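Local coordinates for K Homology domain-containing protein (PDB 1TUA) that is of unknown function but probably binds RNA through its two KH-type domains, at residues Tyr7-Pro12 against Asn43-Val48; Leu89-Leu94 against Glu135-Ile140; Glu125-Tyr130 against Ala147-Gln152. One frame throughout, in Å; residues are numbered along the deposited sequence.

Contact 1: residues Tyr7-Pro12 against Asn43-Val48; sequences YVKVKP and NSMVIV
Y7 and I47 stand side by side on one face of the sheet, their side chains pointing the same way. CG of Y7 is anti to its own carbonyl carbon, and the ring leans along the isoleucine so that I47 CG2 sits over its centre, 4.3 Å from the Y7 centroid, in a CH-pi contact. The other branch of the isoleucine reaches further out, and its CD1 presses on Y7 CE1 at 3.3 Å, a tight fit. M45 CG lies at the edge of the ring; the methionine then bends twice, laying its sulfur against the V8 carbonyl and its methyl beside the aliphatic part of K9. Beneath these groups runs the antiparallel pairing of the edge strand 6-9 with strand 45-50, the middle strand of a three-stranded sheet in the 1-3-2 order of a type I KH fold. V8 and V46 form its hydrogen-bonded pair, with V8 N only 2.7 Å from V46 O and the N-H nearly straight at 172°. Their side chains emerge on the opposite face, where V10 CG2 obliquely meets V46 CG2 at 3.8 Å and V67 of helix 57-72 covers V8 and V10. A G1 beta bulge, S44 and M45 both facing D40, starts strand 45-50. It turns S44 toward the end of the first strand, where V10 N bonds to S44 O at 3.0 Å. S44 OG, anti to its backbone N, donates to V10 O at 2.7 Å. K9 starts anti to its backbone N and bends at chi2 and chi4, folding NZ back to the same V10 O at 2.8 Å. Both donors stand well above the V10 carbonyl plane, 47° out of it for NZ and 44° for OG. K9 NZ also makes a weak bond to S44 O.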
loop_
_atom_site.group_PDB
_atom_site.type_symbol
_atom_site.label_atom_id
_atom_site.label_comp_id
_atom_site.label_asym_id
_atom_site.label_seq_id
_atom_site.Cartn_x
_atom_site.Cartn_y
_atom_site.Cartn_z
ATOM N N TYR A 7 -2.418 -0.949 17.396
ATOM C CA TYR A 7 -3.322 0.180 17.245
ATOM C C TYR A 7 -3.065 0.820 15.892
ATOM O O TYR A 7 -1.924 1.119 15.540
ATOM C CB TYR A 7 -3.072 1.202 18.355
ATOM C CG TYR A 7 -3.534 0.740 19.710
ATOM C CD1 TYR A 7 -4.683 1.274 20.292
ATOM C CD2 TYR A 7 -2.837 -0.246 20.407
ATOM C CE1 TYR A 7 -5.129 0.838 21.539
ATOM C CE2 TYR A 7 -3.277 -0.693 21.659
ATOM C CZ TYR A 7 -4.426 -0.144 22.215
ATOM O OH TYR A 7 -4.873 -0.574 23.443
ATOM N N VAL A 8 -4.126 1.022 15.126
ATOM C CA VAL A 8 -3.993 1.636 13.816
ATOM C C VAL A 8 -4.883 2.874 13.740
ATOM O O VAL A 8 -6.110 2.774 13.829
ATOM C CB VAL A 8 -4.411 0.651 12.699
ATOM C CG1 VAL A 8 -4.225 1.298 11.332
ATOM C CG2 VAL A 8 -3.601 -0.625 12.808
ATOM N N LYS A 9 -4.259 4.040 13.592
ATOM C CA LYS A 9 -5.016 5.280 13.483
ATOM C C LYS A 9 -5.588 5.315 12.076
ATOM O O LYS A 9 -4.864 5.121 11.105
ATOM C CB LYS A 9 -4.107 6.491 13.699
ATOM C CG LYS A 9 -4.835 7.836 13.626
ATOM C CD LYS A 9 -5.864 7.983 14.748
ATOM C CE LYS A 9 -6.719 9.231 14.569
ATOM N NZ LYS A 9 -7.480 9.192 13.287
ATOM N N VAL A 10 -6.888 5.547 11.961
ATOM C CA VAL A 10 -7.522 5.589 10.649
ATOM C C VAL A 10 -8.030 6.995 10.335
ATOM O O VAL A 10 -8.550 7.680 11.214
ATOM C CB VAL A 10 -8.705 4.579 10.581
ATOM C CG1 VAL A 10 -9.457 4.727 9.270
ATOM C CG2 VAL A 10 -8.169 3.151 10.724
ATOM N N LYS A 11 -7.851 7.435 9.092
ATOM C CA LYS A 11 -8.336 8.753 8.695
ATOM C C LYS A 11 -9.840 8.720 8.948
ATOM O O LYS A 11 -10.527 7.799 8.513
ATOM C CB LYS A 11 -8.051 9.011 7.213
ATOM C CG LYS A 11 -6.561 9.053 6.857
ATOM C CD LYS A 11 -6.342 9.432 5.381
ATOM C CE LYS A 11 -4.875 9.304 4.945
ATOM N NZ LYS A 11 -3.960 10.276 5.615
ATOM N N PRO A 12 -10.373 9.716 9.668
ATOM C CA PRO A 12 -11.812 9.745 9.958
ATOM C C PRO A 12 -12.706 9.485 8.745
ATOM O O PRO A 12 -13.698 8.759 8.839
ATOM C CB PRO A 12 -12.017 11.144 10.544
ATOM C CG PRO A 12 -10.716 11.405 11.233
ATOM C CD PRO A 12 -9.701 10.905 10.221
ATOM N N ASN A 43 -12.445 8.211 18.403
ATOM C CA ASN A 43 -11.027 8.509 18.237
ATOM C C ASN A 43 -10.510 8.044 16.874
ATOM O O ASN A 43 -9.340 8.243 16.551
ATOM C CB ASN A 43 -10.223 7.838 19.349
ATOM C CG ASN A 43 -10.703 8.232 20.733
ATOM O OD1 ASN A 43 -10.273 7.669 21.741
ATOM N ND2 ASN A 43 -11.599 9.209 20.789
ATOM N N SER A 44 -11.391 7.435 16.081
ATOM C CA SER A 44 -11.043 6.921 14.755
ATOM C C SER A 44 -9.753 6.104 14.858
ATOM O O SER A 44 -8.771 6.338 14.142
ATOM C CB SER A 44 -10.868 8.076 13.767
ATOM O OG SER A 44 -10.938 7.606 12.436
ATOM N N MET A 45 -9.781 5.144 15.772
ATOM C CA MET A 45 -8.653 4.273 16.047
ATOM C C MET A 45 -9.166 2.838 15.990
ATOM O O MET A 45 -10.280 2.542 16.425
ATOM C CB MET A 45 -8.107 4.583 17.443
ATOM C CG MET A 45 -6.929 3.747 17.894
ATOM S SD MET A 45 -5.390 4.195 17.079
ATOM C CE MET A 45 -4.925 5.673 18.022
ATOM N N VAL A 46 -8.355 1.950 15.433
ATOM C CA VAL A 46 -8.721 0.550 15.330
ATOM C C VAL A 46 -7.689 -0.263 16.111
ATOM O O VAL A 46 -6.506 0.071 16.116
ATOM C CB VAL A 46 -8.751 0.126 13.838
ATOM C CG1 VAL A 46 -8.839 -1.389 13.707
ATOM C CG2 VAL A 46 -9.945 0.804 13.142
ATOM N N ILE A 47 -8.140 -1.297 16.811
ATOM C CA ILE A 47 -7.225 -2.145 17.566
ATOM C C ILE A 47 -7.327 -3.565 17.020
ATOM O O ILE A 47 -8.417 -4.129 16.938
ATOM C CB ILE A 47 -7.569 -2.164 19.070
ATOM C CG1 ILE A 47 -7.647 -0.731 19.598
ATOM C CG2 ILE A 47 -6.511 -2.963 19.831
ATOM C CD1 ILE A 47 -8.084 -0.632 21.040
ATOM N N VAL A 48 -6.186 -4.130 16.643
ATOM C CA VAL A 48 -6.137 -5.482 16.101
ATOM C C VAL A 48 -5.498 -6.406 17.137
ATOM O O VAL A 48 -4.411 -6.126 17.632
ATOM C CB VAL A 48 -5.299 -5.532 14.799
ATOM C CG1 VAL A 48 -5.364 -6.922 14.195
ATOM C CG2 VAL A 48 -5.811 -4.486 13.802
#

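Contact 2: residues Leu89-Leu94 against Glu135-Ile140; sequences LVVVDL and EYEVAI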
loop_
_atom_site.group_PDB
_atom_site.type_symbol
_atom_site.label_atom_id
_atom_site.label_comp_id
_atom_site.label_asym_id
_atom_site.label_seq_id
_atom_site.Cartn_x
_atom_site.Cartn_y
_atom_site.Cartn_z
ATOM N N LEU A 89 3.320 -3.191 2.089
ATOM C CA LEU A 89 2.769 -1.869 1.853
ATOM C C LEU A 89 3.875 -0.835 2.013
ATOM O O LEU A 89 4.538 -0.782 3.049
ATOM C CB LEU A 89 1.654 -1.585 2.857
ATOM C CG LEU A 89 1.069 -0.170 2.882
ATOM C CD1 LEU A 89 0.353 0.127 1.569
ATOM C CD2 LEU A 89 0.100 -0.061 4.057
ATOM N N VAL A 90 4.079 -0.030 0.977
ATOM C CA VAL A 90 5.083 1.026 1.005
ATOM C C VAL A 90 4.354 2.325 0.745
ATOM O O VAL A 90 3.449 2.373 -0.086
ATOM C CB VAL A 90 6.146 0.820 -0.073
ATOM C CG1 VAL A 90 7.050 2.047 -0.152
ATOM C CG2 VAL A 90 6.958 -0.421 0.253
ATOM N N VAL A 91 4.739 3.379 1.456
ATOM C CA VAL A 91 4.076 4.665 1.289
ATOM C C VAL A 91 5.044 5.790 0.988
ATOM O O VAL A 91 6.117 5.875 1.584
ATOM C CB VAL A 91 3.279 5.049 2.557
ATOM C CG1 VAL A 91 2.618 6.411 2.369
ATOM C CG2 VAL A 91 2.231 3.989 2.860
ATOM N N VAL A 92 4.658 6.645 0.047
ATOM C CA VAL A 92 5.451 7.811 -0.312
ATOM C C VAL A 92 4.664 9.024 0.178
ATOM O O VAL A 92 3.559 9.289 -0.296
ATOM C CB VAL A 92 5.650 7.919 -1.836
ATOM C CG1 VAL A 92 6.331 9.231 -2.184
ATOM C CG2 VAL A 92 6.495 6.756 -2.327
ATOM N N ASP A 93 5.212 9.736 1.157
ATOM C CA ASP A 93 4.533 10.917 1.677
ATOM C C ASP A 93 5.016 12.093 0.837
ATOM O O ASP A 93 6.161 12.533 0.971
ATOM C CB ASP A 93 4.882 11.148 3.149
ATOM C CG ASP A 93 4.004 12.210 3.789
ATOM O OD1 ASP A 93 3.878 13.308 3.206
ATOM O OD2 ASP A 93 3.437 11.950 4.872
ATOM N N LEU A 94 4.138 12.596 -0.029
ATOM C CA LEU A 94 4.493 13.689 -0.920
ATOM C C LEU A 94 4.874 14.995 -0.220
ATOM O O LEU A 94 5.544 15.840 -0.815
ATOM C CB LEU A 94 3.360 13.927 -1.927
ATOM C CG LEU A 94 3.023 12.721 -2.820
ATOM C CD1 LEU A 94 1.861 13.054 -3.735
ATOM C CD2 LEU A 94 4.243 12.329 -3.643
ATOM N N GLU A 135 -4.672 11.916 -0.787
ATOM C CA GLU A 135 -4.561 13.359 -0.579
ATOM C C GLU A 135 -3.119 13.839 -0.748
ATOM O O GLU A 135 -2.849 14.761 -1.526
ATOM C CB GLU A 135 -5.074 13.728 0.821
ATOM C CG GLU A 135 -5.062 15.227 1.113
ATOM C CD GLU A 135 -5.757 15.585 2.427
ATOM O OE1 GLU A 135 -5.311 15.117 3.499
ATOM O OE2 GLU A 135 -6.756 16.340 2.383
ATOM N N TYR A 136 -2.196 13.219 -0.019
ATOM C CA TYR A 136 -0.790 13.591 -0.112
ATOM C C TYR A 136 0.114 12.382 0.071
ATOM O O TYR A 136 1.338 12.512 0.104
ATOM C CB TYR A 136 -0.453 14.665 0.928
ATOM C CG TYR A 136 -0.688 14.231 2.351
ATOM C CD1 TYR A 136 0.288 13.529 3.056
ATOM C CD2 TYR A 136 -1.911 14.474 2.979
ATOM C CE1 TYR A 136 0.050 13.074 4.354
ATOM C CE2 TYR A 136 -2.160 14.021 4.275
ATOM C CZ TYR A 136 -1.175 13.320 4.955
ATOM O OH TYR A 136 -1.424 12.844 6.224
ATOM N N GLU A 137 -0.492 11.203 0.187
ATOM C CA GLU A 137 0.274 9.967 0.348
ATOM C C GLU A 137 0.018 9.020 -0.816
ATOM O O GLU A 137 -1.133 8.802 -1.192
ATOM C CB GLU A 137 -0.117 9.269 1.654
ATOM C CG GLU A 137 0.360 9.991 2.899
ATOM C CD GLU A 137 -0.487 9.678 4.118
ATOM O OE1 GLU A 137 -1.721 9.902 4.066
ATOM O OE2 GLU A 137 0.082 9.218 5.132
ATOM N N VAL A 138 1.083 8.480 -1.403
ATOM C CA VAL A 138 0.931 7.511 -2.488
ATOM C C VAL A 138 1.279 6.150 -1.895
ATOM O O VAL A 138 2.428 5.899 -1.527
ATOM C CB VAL A 138 1.861 7.793 -3.660
ATOM C CG1 VAL A 138 1.637 6.753 -4.748
ATOM C CG2 VAL A 138 1.597 9.189 -4.195
ATOM N N ALA A 139 0.272 5.290 -1.776
ATOM C CA ALA A 139 0.446 3.961 -1.197
ATOM C C ALA A 139 0.678 2.922 -2.291
ATOM O O ALA A 139 0.033 2.957 -3.343
ATOM C CB ALA A 139 -0.783 3.594 -0.368
ATOM N N ILE A 140 1.582 1.985 -2.019
ATOM C CA ILE A 140 1.951 0.950 -2.976
ATOM C C ILE A 140 1.914 -0.436 -2.344
ATOM O O ILE A 140 2.435 -0.633 -1.251
ATOM C CB ILE A 140 3.394 1.187 -3.478
ATOM C CG1 ILE A 140 3.523 2.601 -4.050
ATOM C CG2 ILE A 140 3.784 0.121 -4.497
ATOM C CD1 ILE A 140 4.967 3.094 -4.145
HETATM O O HOH W 1 2.749 9.398 5.634
#
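I140 O is gripped twice: V90 N donates to it at 2.8 Å, nearly straight (171°) and in the carbonyl plane, and L89 CA adds a CA-H...O contact at 3.4 Å. This bond belongs to the antiparallel pairing between the first strand and the central strand of the second KH-type sheet, ordered 1-3-2. V92 and V138 form the next hydrogen-bonded pair, and beyond it L94 N approaches Y136 O almost along the C=O axis, at 2.8 Å. On the face of V90, V92, V138 and I140, helix 144-158 packs on V90, V92 and I140, and L94 joins in by crossing V138 obliquely, CD1 to V138 CG2 at 3.9 Å. The other face is partly polar. Y136 takes the crowded chi1 position, 60°, between its backbone N and carbonyl carbon, which brings the ring edge to the D93 carboxylate, the two planes 40° apart. D93 OD1 caps K95 N at the start of a helix, while E137 OE1 is salt-bridged to K11 of the first domain. The two acids approach to 4.3 Å (D93 OD2 to E137 OE2), a repulsion probably eased by a water that donates to D93 OD2 at 2.8 Å and to E137 OE2 at 2.7 Å.

Contact 3: residues Glu125-Tyr130 against Ala147-Gln152; sequences EMTDTY and AMAAKQ
T127, the last residue of helix 118-127, and T129 just past it meet three alanines of helix 144-158, A147, A149 and A150, joining two of the helices that pack on the sheet of the second KH-type domain. D128 leaves the first helix with a positive phi of 56°, and T129 is already extended, leading into strand 130-133. Across this turn the CB atoms of T127 and T129 both point at the facing helix. The two threonines share one conformation: OG1 occupies the crowded position between backbone N and carbonyl carbon (chi1 61° in each), and CG2 is anti to the carbonyl carbon. The hydroxyls therefore come together, and T129 OG1 donates to T127 OG1 at 2.8 Å. T127 OG1 is in turn hydrogen-bonded to I123 O, one helical turn back, so a short chain of bonds satisfies both buried hydroxyls and ties the residue after the turn to the helix before it. The methyl branches of the threonines go to different parts of the alanine helix: T127 CG2 lies over the backbone of A150 and touches A149 CB at 4.1 Å, whereas T129 CG2 rests against the backbone N and CA of A147, with N at 4.1 Å. With alanine at these positions the backbones approach closely, T127 CA and A150 CA being 6.3 Å apart. A147 CB turns away from the threonines, to I140 and V90 of the sheet, and I140 also touches T129 and A150. L170 of the long helix 163-188 packs on T127 and A149. The methyl of A150 is set against the pair of hydroxyls, its CB 3.8 Å from T127 OG1, and the same A150 CB stands 4.0 Å from T129 OG1.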
loop_
_atom_site.group_PDB
_atom_site.type_symbol
_atom_site.label_atom_id
_atom_site.label_comp_id
_atom_site.label_asym_id
_atom_site.label_seq_id
_atom_site.Cartn_x
_atom_site.Cartn_y
_atom_site.Cartn_z
ATOM N N GLU A 125 1.701 -1.344 -14.107
ATOM C CA GLU A 125 1.890 -2.438 -15.057
ATOM C C GLU A 125 3.339 -2.898 -15.132
ATOM O O GLU A 125 3.608 -4.095 -15.231
ATOM C CB GLU A 125 1.429 -2.021 -16.455
ATOM C CG GLU A 125 -0.008 -1.553 -16.523
ATOM C CD GLU A 125 -0.426 -1.151 -17.927
ATOM O OE1 GLU A 125 0.309 -0.375 -18.577
ATOM O OE2 GLU A 125 -1.500 -1.606 -18.376
ATOM N N MET A 126 4.268 -1.945 -15.093
ATOM C CA MET A 126 5.687 -2.268 -15.172
ATOM C C MET A 126 6.194 -2.992 -13.927
ATOM O O MET A 126 7.060 -3.859 -14.018
ATOM C CB MET A 126 6.509 -0.992 -15.394
ATOM C CG MET A 126 6.276 -0.314 -16.749
ATOM S SD MET A 126 7.431 1.056 -17.102
ATOM C CE MET A 126 8.897 0.240 -16.950
ATOM N N THR A 127 5.642 -2.649 -12.768
ATOM C CA THR A 127 6.081 -3.244 -11.507
ATOM C C THR A 127 5.125 -4.275 -10.924
ATOM O O THR A 127 5.448 -4.923 -9.931
ATOM C CB THR A 127 6.292 -2.155 -10.438
ATOM O OG1 THR A 127 5.052 -1.478 -10.202
ATOM C CG2 THR A 127 7.321 -1.143 -10.900
ATOM N N ASP A 128 3.957 -4.424 -11.540
ATOM C CA ASP A 128 2.946 -5.358 -11.057
ATOM C C ASP A 128 2.603 -5.043 -9.603
ATOM O O ASP A 128 2.658 -5.913 -8.735
ATOM C CB ASP A 128 3.433 -6.804 -11.186
ATOM C CG ASP A 128 2.353 -7.813 -10.846
ATOM O OD1 ASP A 128 1.179 -7.567 -11.200
ATOM O OD2 ASP A 128 2.678 -8.856 -10.236
ATOM N N THR A 129 2.262 -3.782 -9.353
ATOM C CA THR A 129 1.877 -3.317 -8.020
ATOM C C THR A 129 0.549 -2.556 -8.105
ATOM O O THR A 129 0.095 -2.199 -9.195
ATOM C CB THR A 129 2.906 -2.327 -7.444
ATOM O OG1 THR A 129 2.980 -1.182 -8.305
ATOM C CG2 THR A 129 4.281 -2.967 -7.331
ATOM N N TYR A 130 -0.079 -2.333 -6.952
ATOM C CA TYR A 130 -1.304 -1.543 -6.891
ATOM C C TYR A 130 -0.812 -0.215 -6.329
ATOM O O TYR A 130 -0.054 -0.198 -5.364
ATOM C CB TYR A 130 -2.333 -2.121 -5.912
ATOM C CG TYR A 130 -3.031 -3.392 -6.348
ATOM C CD1 TYR A 130 -3.063 -3.783 -7.688
ATOM C CD2 TYR A 130 -3.691 -4.187 -5.415
ATOM C CE1 TYR A 130 -3.738 -4.936 -8.084
ATOM C CE2 TYR A 130 -4.367 -5.336 -5.800
ATOM C CZ TYR A 130 -4.388 -5.705 -7.132
ATOM O OH TYR A 130 -5.072 -6.841 -7.509
ATOM N N ALA A 147 7.682 -3.210 -5.135
ATOM C CA ALA A 147 7.132 -2.059 -4.421
ATOM C C ALA A 147 8.204 -0.965 -4.294
ATOM O O ALA A 147 7.910 0.226 -4.423
ATOM C CB ALA A 147 6.633 -2.481 -3.037
ATOM N N MET A 148 9.448 -1.367 -4.040
ATOM C CA MET A 148 10.522 -0.391 -3.912
ATOM C C MET A 148 10.834 0.245 -5.272
ATOM O O MET A 148 11.194 1.426 -5.341
ATOM C CB MET A 148 11.778 -1.038 -3.310
ATOM C CG MET A 148 11.639 -1.409 -1.816
ATOM S SD MET A 148 11.021 -0.043 -0.755
ATOM C CE MET A 148 12.399 1.068 -0.831
ATOM N N ALA A 149 10.679 -0.523 -6.350
ATOM C CA ALA A 149 10.919 0.009 -7.695
ATOM C C ALA A 149 9.868 1.078 -7.998
ATOM O O ALA A 149 10.185 2.161 -8.495
ATOM C CB ALA A 149 10.844 -1.111 -8.726
ATOM N N ALA A 150 8.611 0.769 -7.689
ATOM C CA ALA A 150 7.507 1.699 -7.909
ATOM C C ALA A 150 7.689 2.965 -7.062
ATOM O O ALA A 150 7.433 4.080 -7.517
ATOM C CB ALA A 150 6.183 1.019 -7.559
ATOM N N LYS A 151 8.127 2.779 -5.820
ATOM C CA LYS A 151 8.341 3.892 -4.904
ATOM C C LYS A 151 9.335 4.875 -5.512
ATOM O O LYS A 151 9.118 6.090 -5.509
ATOM C CB LYS A 151 8.883 3.365 -3.573
ATOM C CG LYS A 151 9.225 4.433 -2.543
ATOM C CD LYS A 151 9.901 3.798 -1.331
ATOM C CE LYS A 151 10.233 4.826 -0.256
ATOM N NZ LYS A 151 9.028 5.277 0.500
ATOM N N GLN A 152 10.429 4.333 -6.034
ATOM C CA GLN A 152 11.461 5.150 -6.646
ATOM C C GLN A 152 10.899 5.920 -7.847
ATOM O O GLN A 152 11.129 7.125 -7.978
ATOM C CB GLN A 152 12.633 4.254 -7.061
ATOM C CG GLN A 152 13.771 4.975 -7.745
ATOM C CD GLN A 152 14.931 4.048 -8.056
ATOM O OE1 GLN A 152 14.737 2.901 -8.467
ATOM N NE2 GLN A 152 16.146 4.545 -7.873
#

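From the N terminus, strand 6-9 is followed by two short helices and strand 35-40 before contact 1 closes that loop by pairing 7-12 with 43-48. It is complete before contact 2 opens; helix 57-72, which packs on the first sheet, and helix 76-79 lead on to the second domain. There 89-94 waits for 135-140, and segment 125-130 of contact 3 falls inside this loop while its partner 147-152 lies beyond it, so contacts 2 and 3 cross. Strand 137-141 runs on into helix 144-158, whose K151 packs on V90, V92 and I140. Contacts 1 and 3 lie on opposite sides of the chain's centre; the salt bridge K11-E137 connects contacts 1 and 2 across the two domains.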